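PDB 3L2A: polymerase cofactor VP35 from Reston ebolavirus, which binds RNA, probably double-stranded, and helps the virus evade the host interferon response, besides serving as a cofactor of the viral polymerase. Local coordinates for residues K11-I16 against T47-F52; Q30-I35 against C64-I69; I75-P80 against K108-W113. All coordinates share one frame; numbering follows the deposited sequence.

Contact 1: residues K11-I16 against T47-F52. With ACY (acetic acid), chain C.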
loop_
_atom_site.group_PDB
_atom_site.type_symbol
_atom_site.label_atom_id
_atom_site.label_comp_id
_atom_site.label_asym_id
_atom_site.label_seq_id
_atom_site.Cartn_x
_atom_site.Cartn_y
_atom_site.Cartn_z
ATOM N N LYS A 11 -3.666 8.465 10.775
ATOM C CA LYS A 11 -2.536 9.398 10.715
ATOM C C LYS A 11 -1.351 8.817 11.489
ATOM O O LYS A 11 -0.229 8.819 11.001
ATOM C CB LYS A 11 -2.955 10.760 11.294
ATOM C CG LYS A 11 -1.852 11.806 11.328
ATOM C CD LYS A 11 -2.301 13.062 12.090
ATOM C CE LYS A 11 -1.147 14.030 12.255
ATOM N NZ LYS A 11 -0.632 14.517 10.922
ATOM N N ASP A 12 -1.608 8.319 12.698
ATOM C CA ASP A 12 -0.520 7.782 13.526
ATOM C C ASP A 12 0.060 6.481 12.977
ATOM O O ASP A 12 1.286 6.252 13.056
ATOM C CB ASP A 12 -0.970 7.619 14.983
ATOM C CG ASP A 12 -1.104 8.952 15.704
ATOM O OD1 ASP A 12 -0.776 10.015 15.107
ATOM O OD2 ASP A 12 -1.516 8.937 16.883
ATOM N N LEU A 13 -0.793 5.620 12.416
ATOM C CA LEU A 13 -0.274 4.396 11.787
ATOM C C LEU A 13 0.609 4.685 10.576
ATOM O O LEU A 13 1.667 4.071 10.412
ATOM C CB LEU A 13 -1.416 3.433 11.432
ATOM C CG LEU A 13 -0.944 2.079 10.937
ATOM C CD1 LEU A 13 -0.094 1.331 11.971
ATOM C CD2 LEU A 13 -2.196 1.293 10.576
ATOM N N LYS A 14 0.177 5.619 9.723
ATOM C CA LYS A 14 0.987 6.059 8.584
ATOM C C LYS A 14 2.359 6.528 9.076
ATOM O O LYS A 14 3.393 6.165 8.516
ATOM C CB LYS A 14 0.270 7.158 7.817
ATOM C CG LYS A 14 1.088 7.692 6.637
ATOM C CD LYS A 14 0.454 8.907 6.030
ATOM C CE LYS A 14 1.396 9.548 5.033
ATOM N NZ LYS A 14 0.654 10.466 4.121
ATOM N N GLU A 15 2.371 7.324 10.148
ATOM C CA GLU A 15 3.609 7.877 10.676
ATOM C C GLU A 15 4.530 6.788 11.176
ATOM O O GLU A 15 5.721 6.797 10.853
ATOM C CB GLU A 15 3.302 8.892 11.778
ATOM C CG GLU A 15 2.687 10.169 11.241
ATOM C CD GLU A 15 2.316 11.166 12.352
ATOM O OE1 GLU A 15 2.427 10.800 13.547
ATOM O OE2 GLU A 15 1.933 12.319 12.018
ATOM N N ILE A 16 3.993 5.819 11.923
ATOM C CA ILE A 16 4.790 4.658 12.362
ATOM C C ILE A 16 5.395 3.906 11.160
ATOM O O ILE A 16 6.572 3.518 11.166
ATOM C CB ILE A 16 3.933 3.670 13.199
ATOM C CG1 ILE A 16 3.672 4.263 14.594
ATOM C CG2 ILE A 16 4.602 2.294 13.317
ATOM C CD1 ILE A 16 2.628 3.503 15.398
ATOM N N THR A 47 -6.055 -4.060 13.615
ATOM C CA THR A 47 -5.641 -5.367 13.092
ATOM C C THR A 47 -4.375 -5.232 12.233
ATOM O O THR A 47 -3.431 -5.995 12.366
ATOM C CB THR A 47 -6.777 -5.958 12.260
ATOM O OG1 THR A 47 -7.930 -6.159 13.104
ATOM C CG2 THR A 47 -6.390 -7.301 11.671
ATOM N N ILE A 48 -4.389 -4.258 11.338
ATOM C CA ILE A 48 -3.225 -3.983 10.477
ATOM C C ILE A 48 -1.976 -3.636 11.320
ATOM O O ILE A 48 -0.890 -4.144 11.094
ATOM C CB ILE A 48 -3.591 -2.852 9.517
ATOM C CG1 ILE A 48 -4.622 -3.352 8.505
ATOM C CG2 ILE A 48 -2.339 -2.306 8.810
ATOM C CD1 ILE A 48 -5.327 -2.195 7.712
ATOM N N HIS A 49 -2.168 -2.795 12.322
ATOM C CA HIS A 49 -1.080 -2.400 13.214
ATOM C C HIS A 49 -0.517 -3.620 13.936
ATOM O O HIS A 49 0.695 -3.764 14.052
ATOM C CB HIS A 49 -1.594 -1.317 14.175
ATOM C CG HIS A 49 -0.562 -0.811 15.143
ATOM N ND1 HIS A 49 -0.888 -0.417 16.424
ATOM C CD2 HIS A 49 0.769 -0.597 15.011
ATOM C CE1 HIS A 49 0.202 -0.003 17.049
ATOM N NE2 HIS A 49 1.225 -0.116 16.219
ATOM N N ALA A 50 -1.408 -4.501 14.387
ATOM C CA ALA A 50 -1.004 -5.717 15.122
ATOM C C ALA A 50 -0.152 -6.599 14.226
ATOM O O ALA A 50 0.859 -7.132 14.635
ATOM C CB ALA A 50 -2.250 -6.486 15.571
ATOM N N GLU A 51 -0.610 -6.774 12.989
ATOM C CA GLU A 51 0.143 -7.610 12.039
ATOM C C GLU A 51 1.495 -6.985 11.673
ATOM O O GLU A 51 2.507 -7.690 11.498
ATOM C CB GLU A 51 -0.720 -7.838 10.806
ATOM C CG GLU A 51 -1.848 -8.793 11.105
ATOM C CD GLU A 51 -1.378 -10.220 11.281
ATOM O OE1 GLU A 51 -0.171 -10.498 11.088
ATOM O OE2 GLU A 51 -2.230 -11.068 11.607
ATOM N N PHE A 52 1.509 -5.667 11.538
ATOM C CA PHE A 52 2.757 -4.944 11.252
ATOM C C PHE A 52 3.745 -5.223 12.379
ATOM O O PHE A 52 4.876 -5.611 12.150
ATOM C CB PHE A 52 2.493 -3.446 11.140
ATOM C CG PHE A 52 3.690 -2.654 10.685
ATOM C CD1 PHE A 52 4.179 -2.823 9.387
ATOM C CD2 PHE A 52 4.312 -1.739 11.538
ATOM C CE1 PHE A 52 5.285 -2.072 8.937
ATOM C CE2 PHE A 52 5.417 -0.987 11.105
ATOM C CZ PHE A 52 5.892 -1.143 9.794
HETATM C C ACY C . 4.417 -0.450 15.566
HETATM O O ACY C . 3.520 -0.720 14.746
HETATM O OXT ACY C . 4.189 0.114 16.667
HETATM C CH3 ACY C . 5.808 -0.846 15.153
#
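Leu13 and Ile16, one helical turn apart, reach across to His49 and its neighbours on a nearly parallel helix. The CD1 methyl of Leu13 lies 3.7 Å from CD2 of the His49 imidazole and also touches CB of that histidine, while its CD2 meets the CG2 methyl of Ile48, the two side chains crossing at about a right angle. Ile16 divides its branches: CD1 comes within 4.0 Å of His49 NE2, and CG2 lies equally close to Phe52 CE2. CG of His49 stands anti to the backbone N (chi1 -179°); beyond it, Leu13 CD1 and Ile16 CD1 both approach the imidazole obliquely. NE2 donates a nearly straight hydrogen bond to OXT of a bound acetic acid, 3.0 Å long with an angle of 166° at the hydrogen. Further out, Ile8 touches both Ile16 and His49, Met17 adjoins Ile48 and Phe52, and Cys36 of helix 27-41 backs Leu13. The segment axes are 11.2 Å apart and inclined by 18°, a separation bridged by aliphatic branches of helix 10-19 meeting the rings of His49 and Phe52 and the CG2 methyl of Ile48. The chemistry is therefore mixed: helices 10-19 and 45-57 of the helical bundle are joined by apolar contacts, and one imidazole N-H at their border donates to an acetic acid molecule, probably present as acetate and probably from the crystallisation liquor.

Contact 2: residues Q30-I35 against C64-I69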
loop_
_atom_site.group_PDB
_atom_site.type_symbol
_atom_site.label_atom_id
_atom_site.label_comp_id
_atom_site.label_asym_id
_atom_site.label_seq_id
_atom_site.Cartn_x
_atom_site.Cartn_y
_atom_site.Cartn_z
ATOM N N GLN A 30 3.586 4.432 -1.031
ATOM C CA GLN A 30 2.251 4.401 -1.634
ATOM C C GLN A 30 1.416 3.277 -1.012
ATOM O O GLN A 30 0.217 3.466 -0.700
ATOM C CB GLN A 30 2.314 4.256 -3.157
ATOM C CG GLN A 30 0.951 4.354 -3.808
ATOM C CD GLN A 30 0.291 5.706 -3.608
ATOM O OE1 GLN A 30 -0.781 5.807 -2.991
ATOM N NE2 GLN A 30 0.930 6.751 -4.107
ATOM N N LEU A 31 2.056 2.123 -0.793
ATOM C CA LEU A 31 1.368 0.993 -0.138
ATOM C C LEU A 31 0.880 1.317 1.260
ATOM O O LEU A 31 -0.231 0.926 1.611
ATOM C CB LEU A 31 2.235 -0.267 -0.156
ATOM C CG LEU A 31 1.557 -1.540 0.372
ATOM C CD1 LEU A 31 0.209 -1.888 -0.288
ATOM C CD2 LEU A 31 2.531 -2.681 0.284
ATOM N N VAL A 32 1.677 2.054 2.045
ATOM C CA VAL A 32 1.244 2.480 3.392
ATOM C C VAL A 32 -0.036 3.307 3.267
ATOM O O VAL A 32 -0.983 3.106 4.004
ATOM C CB VAL A 32 2.343 3.300 4.054
ATOM C CG1 VAL A 32 1.810 4.117 5.291
ATOM C CG2 VAL A 32 3.521 2.380 4.467
ATOM N N GLN A 33 -0.057 4.242 2.310
ATOM C CA GLN A 33 -1.266 5.069 2.134
ATOM C C GLN A 33 -2.499 4.241 1.766
ATOM O O GLN A 33 -3.601 4.483 2.290
ATOM C CB GLN A 33 -1.017 6.133 1.075
ATOM C CG GLN A 33 0.123 7.028 1.451
ATOM C CD GLN A 33 0.544 7.911 0.297
ATOM O OE1 GLN A 33 -0.293 8.547 -0.343
ATOM N NE2 GLN A 33 1.843 7.969 0.040
ATOM N N VAL A 34 -2.300 3.272 0.883
ATOM C CA VAL A 34 -3.373 2.397 0.399
ATOM C C VAL A 34 -3.899 1.572 1.571
ATOM O O VAL A 34 -5.104 1.473 1.777
ATOM C CB VAL A 34 -2.870 1.488 -0.746
ATOM C CG1 VAL A 34 -3.856 0.327 -1.026
ATOM C CG2 VAL A 34 -2.594 2.322 -2.061
ATOM N N ILE A 35 -2.980 1.011 2.348
ATOM C CA ILE A 35 -3.348 0.159 3.513
ATOM C C ILE A 35 -4.048 0.989 4.558
ATOM O O ILE A 35 -5.068 0.560 5.129
ATOM C CB ILE A 35 -2.073 -0.490 4.084
ATOM C CG1 ILE A 35 -1.617 -1.614 3.128
ATOM C CG2 ILE A 35 -2.276 -1.005 5.524
ATOM C CD1 ILE A 35 -0.226 -2.239 3.526
ATOM N N CYS A 64 8.729 -6.033 3.963
ATOM C CA CYS A 64 8.189 -7.370 4.042
ATOM C C CYS A 64 6.942 -7.390 4.907
ATOM O O CYS A 64 5.956 -8.043 4.542
ATOM C CB CYS A 64 9.240 -8.348 4.559
ATOM S SG CYS A 64 8.634 -10.040 4.643
ATOM N N ALA A 65 6.972 -6.661 6.033
ATOM C CA ALA A 65 5.807 -6.575 6.930
ATOM C C ALA A 65 4.560 -6.058 6.191
ATOM O O ALA A 65 3.446 -6.570 6.371
ATOM C CB ALA A 65 6.153 -5.700 8.168
ATOM N N LEU A 66 4.758 -5.074 5.308
ATOM C CA LEU A 66 3.650 -4.536 4.523
ATOM C C LEU A 66 3.140 -5.553 3.526
ATOM O O LEU A 66 1.934 -5.689 3.329
ATOM C CB LEU A 66 4.085 -3.268 3.816
ATOM C CG LEU A 66 4.377 -2.064 4.731
ATOM C CD1 LEU A 66 5.072 -0.984 3.927
ATOM C CD2 LEU A 66 3.073 -1.516 5.361
ATOM N N ILE A 67 4.052 -6.258 2.865
ATOM C CA ILE A 67 3.605 -7.348 1.989
ATOM C C ILE A 67 2.778 -8.375 2.770
ATOM O O ILE A 67 1.712 -8.803 2.333
ATOM C CB ILE A 67 4.805 -8.029 1.294
ATOM C CG1 ILE A 67 5.465 -7.055 0.309
ATOM C CG2 ILE A 67 4.375 -9.336 0.583
ATOM C CD1 ILE A 67 6.763 -7.596 -0.314
ATOM N N GLN A 68 3.258 -8.738 3.955
ATOM C CA GLN A 68 2.566 -9.741 4.748
ATOM C C GLN A 68 1.173 -9.277 5.154
ATOM O O GLN A 68 0.232 -10.077 5.159
ATOM C CB GLN A 68 3.432 -10.161 5.938
ATOM C CG GLN A 68 4.743 -10.851 5.512
ATOM C CD GLN A 68 4.574 -12.137 4.712
ATOM O OE1 GLN A 68 4.317 -12.118 3.504
ATOM N NE2 GLN A 68 4.805 -13.268 5.368
ATOM N N ILE A 69 1.032 -7.995 5.480
ATOM C CA ILE A 69 -0.300 -7.424 5.767
ATOM C C ILE A 69 -1.248 -7.708 4.625
ATOM O O ILE A 69 -2.377 -8.177 4.847
ATOM C CB ILE A 69 -0.252 -5.904 6.087
ATOM C CG1 ILE A 69 0.392 -5.673 7.466
ATOM C CG2 ILE A 69 -1.672 -5.262 5.983
ATOM C CD1 ILE A 69 0.961 -4.234 7.699
#
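Leu66 faces Leu31, Val32 and Ile35, a side chain of helix 62-72 set against three residues of helix 27-41 within the helical bundle of the VP35 interferon inhibitory domain. Its three contacts are of two kinds. Leu31 and Leu66 run alongside in opposite directions, and the CD2 methyl of Leu31 comes to rest 3.9 Å from Leu66 CB, near the root of the opposing side chain. Val32 and Ile35 instead meet the leucine's far end at a slant. Val32 directs CG2 at both methyls, the closer being Leu66 CD1 at 3.7 Å; Ile35 brings its CD1 within 3.8 Å of Leu66 CD2. An extended outer chain in Ile35 (chi2 173°) carries that CD1 across the interface. The same methyl also approaches the backbone O of Leu66. Because the two segments run in the same general direction, inclined by 35° with axes 10.8 Å apart, the next turn brings Ile69 beside Ile35. All five touching residues are buried, and every side chain that meets across the contact is aliphatic. Met17 of helix 10-19 touches both Val32 and Leu66, whereas Val114 of strand 113-118 packs on Leu31, so that helix 27-41 is shared between the bundle and the sheet. At the C-terminal end of the contact, the CD1 methyl of Ile35 also meets Ile69 CG2 at 4.2 Å.

Contact 3: residues I75-P80 against K108-W113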
loop_
_atom_site.group_PDB
_atom_site.type_symbol
_atom_site.label_atom_id
_atom_site.label_comp_id
_atom_site.label_asym_id
_atom_site.label_seq_id
_atom_site.Cartn_x
_atom_site.Cartn_y
_atom_site.Cartn_z
ATOM N N ILE A 75 -9.294 -8.233 4.270
ATOM C CA ILE A 75 -9.823 -7.072 3.527
ATOM C C ILE A 75 -9.069 -6.814 2.226
ATOM O O ILE A 75 -9.656 -6.324 1.276
ATOM C CB ILE A 75 -9.857 -5.763 4.393
ATOM C CG1 ILE A 75 -10.757 -4.692 3.761
ATOM C CG2 ILE A 75 -8.446 -5.212 4.700
ATOM C CD1 ILE A 75 -12.222 -5.067 3.765
ATOM N N PHE A 76 -7.792 -7.184 2.181
ATOM C CA PHE A 76 -6.952 -6.917 1.010
ATOM C C PHE A 76 -7.177 -7.895 -0.114
ATOM O O PHE A 76 -6.679 -7.701 -1.212
ATOM C CB PHE A 76 -5.473 -6.770 1.409
ATOM C CG PHE A 76 -5.253 -5.614 2.312
ATOM C CD1 PHE A 76 -5.375 -4.317 1.823
ATOM C CD2 PHE A 76 -4.977 -5.810 3.673
ATOM C CE1 PHE A 76 -5.199 -3.220 2.653
ATOM C CE2 PHE A 76 -4.809 -4.713 4.510
ATOM C CZ PHE A 76 -4.917 -3.433 4.011
ATOM N N GLN A 77 -7.988 -8.909 0.168
ATOM C CA GLN A 77 -8.540 -9.776 -0.856
ATOM C C GLN A 77 -9.949 -9.313 -1.256
ATOM O O GLN A 77 -10.383 -9.561 -2.377
ATOM C CB GLN A 77 -8.541 -11.230 -0.365
ATOM C CG GLN A 77 -7.157 -11.850 -0.416
ATOM C CD GLN A 77 -6.972 -12.937 0.609
ATOM O OE1 GLN A 77 -7.141 -12.706 1.814
ATOM N NE2 GLN A 77 -6.615 -14.134 0.147
ATOM N N ASP A 78 -10.638 -8.633 -0.333
ATOM C CA ASP A 78 -12.035 -8.205 -0.492
ATOM C C ASP A 78 -12.128 -6.930 -1.357
ATOM O O ASP A 78 -13.175 -6.647 -1.935
ATOM C CB ASP A 78 -12.702 -7.874 0.873
ATOM C CG ASP A 78 -12.804 -9.077 1.873
ATOM O OD1 ASP A 78 -12.704 -10.268 1.476
ATOM O OD2 ASP A 78 -13.027 -8.794 3.092
ATOM N N VAL A 79 -11.062 -6.128 -1.387
ATOM C CA VAL A 79 -11.113 -4.771 -1.960
ATOM C C VAL A 79 -10.066 -4.657 -3.074
ATOM O O VAL A 79 -8.955 -5.160 -2.909
ATOM C CB VAL A 79 -10.820 -3.715 -0.843
ATOM C CG1 VAL A 79 -10.604 -2.336 -1.402
ATOM C CG2 VAL A 79 -11.953 -3.678 0.180
ATOM N N PRO A 80 -10.401 -3.984 -4.194
ATOM C CA PRO A 80 -9.388 -3.831 -5.254
ATOM C C PRO A 80 -8.312 -2.777 -4.971
ATOM O O PRO A 80 -8.524 -1.889 -4.159
ATOM C CB PRO A 80 -10.226 -3.381 -6.450
ATOM C CG PRO A 80 -11.373 -2.627 -5.836
ATOM C CD PRO A 80 -11.698 -3.373 -4.578
ATOM N N LYS A 108 -4.929 -7.774 -7.928
ATOM C CA LYS A 108 -5.192 -8.036 -6.526
ATOM C C LYS A 108 -4.104 -7.426 -5.672
ATOM O O LYS A 108 -2.926 -7.607 -5.951
ATOM C CB LYS A 108 -5.298 -9.547 -6.282
ATOM C CG LYS A 108 -6.498 -10.231 -6.983
ATOM C CD LYS A 108 -7.834 -9.897 -6.296
ATOM C CE LYS A 108 -8.503 -8.630 -6.863
ATOM N NZ LYS A 108 -9.375 -7.927 -5.861
ATOM N N ILE A 109 -4.495 -6.703 -4.630
ATOM C CA ILE A 109 -3.502 -6.143 -3.705
ATOM C C ILE A 109 -2.555 -7.223 -3.153
ATOM O O ILE A 109 -1.363 -6.973 -3.043
ATOM C CB ILE A 109 -4.174 -5.343 -2.576
ATOM C CG1 ILE A 109 -4.978 -4.175 -3.175
ATOM C CG2 ILE A 109 -3.134 -4.833 -1.568
ATOM C CD1 ILE A 109 -5.860 -3.464 -2.180
ATOM N N ASP A 110 -3.076 -8.412 -2.815
ATOM C CA ASP A 110 -2.230 -9.465 -2.211
ATOM C C ASP A 110 -1.232 -10.104 -3.185
ATOM O O ASP A 110 -0.322 -10.835 -2.769
ATOM C CB ASP A 110 -3.056 -10.506 -1.424
ATOM C CG ASP A 110 -3.699 -11.566 -2.308
ATOM O OD1 ASP A 110 -4.179 -12.582 -1.745
ATOM O OD2 ASP A 110 -3.754 -11.394 -3.540
ATOM N N ARG A 111 -1.382 -9.797 -4.471
ATOM C CA ARG A 111 -0.406 -10.209 -5.478
ATOM C C ARG A 111 0.610 -9.104 -5.808
ATOM O O ARG A 111 1.451 -9.272 -6.681
ATOM C CB ARG A 111 -1.100 -10.698 -6.741
ATOM C CG ARG A 111 -1.949 -11.924 -6.506
ATOM C CD ARG A 111 -2.482 -12.461 -7.815
ATOM N NE ARG A 111 -3.253 -13.683 -7.625
ATOM C CZ ARG A 111 -3.679 -14.458 -8.620
ATOM N NH1 ARG A 111 -3.403 -14.137 -9.879
ATOM N NH2 ARG A 111 -4.377 -15.556 -8.356
ATOM N N GLY A 112 0.548 -7.984 -5.086
ATOM C CA GLY A 112 1.574 -6.946 -5.215
ATOM C C GLY A 112 1.100 -5.674 -5.915
ATOM O O GLY A 112 1.859 -4.731 -6.046
ATOM N N TRP A 113 -0.159 -5.636 -6.339
ATOM C CA TRP A 113 -0.692 -4.468 -7.046
ATOM C C TRP A 113 -1.129 -3.438 -6.030
ATOM O O TRP A 113 -2.131 -3.615 -5.309
ATOM C CB TRP A 113 -1.861 -4.872 -7.941
ATOM C CG TRP A 113 -1.431 -5.808 -9.034
ATOM C CD1 TRP A 113 -1.529 -7.178 -9.041
ATOM C CD2 TRP A 113 -0.816 -5.441 -10.268
ATOM N NE1 TRP A 113 -1.025 -7.680 -10.220
ATOM C CE2 TRP A 113 -0.573 -6.638 -10.988
ATOM C CE3 TRP A 113 -0.448 -4.212 -10.845
ATOM C CZ2 TRP A 113 0.043 -6.646 -12.259
ATOM C CZ3 TRP A 113 0.156 -4.220 -12.122
ATOM C CH2 TRP A 113 0.391 -5.429 -12.804
HETATM O O HOH W 1 -7.339 -6.931 -4.009
#
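Phe76 and Ile109 approach to 5.9 Å between their CA atoms where the short helix 75-78 gives way to an extended backbone at Val79 and faces the 3-10 turn 109-111. Ile109 meets the other segment along its length: CB lies against the carbonyl O of Phe76, CG2 comes within 4.1 Å of Phe76 CD1, and CD1 reaches the carbonyl oxygens of Val79 and Pro80. The extended outer chain of the isoleucine (chi2 170°) sends CD1 out to these oxygens, the nearer being Val79 O at 3.6 Å. Beside the isoleucine a single water is gripped by four bonds. It donates to Phe76 O and, at 2.6 Å, to Val79 O, and accepts from Ile109 N and from Lys108 NZ, the latter at 2.9 Å. Bends at chi2 and chi3 fold the lysine chain back, and the water links its ammonium group to the backbone of residues 75-80. At the exposed border, Gln77 CG packs 3.3 Å from Asp110 OD1, the amide and carboxylate planes being 43° apart. Ile38 of helix 27-41 touches both Phe76 and Ile109, and Thr70 of helix 62-72 also contacts the isoleucine. A buried isoleucine and a four-bonded water thus join the C-terminal end of helix 75-78 to the 3-10 segment before strand 113-118, where the helical part of the interferon inhibitory domain meets its mixed beta-sheet.

In the fold
The three contacts follow a path from the outer helices of the bundle to its border with the sheet. Contacts 1 and 2 have centres about 10 Å apart and alternate along the chain, and they also touch: Ile48 CG2 lies 3.5 Å from Ile35 CG2, and Phe52 packs on Ala65 and Ile69. Contact 3 follows both in sequence, its centre about 11 Å from that of contact 2 and about 18 Å from that of contact 1. Phe76 connects it to both, with CE2 3.5 Å from Ile69 CG2 and CZ 3.9 Å from Ile48 CD1. The acetic acid belongs to contact 1, whereas the bridging water belongs to contact 3, toward the sheet.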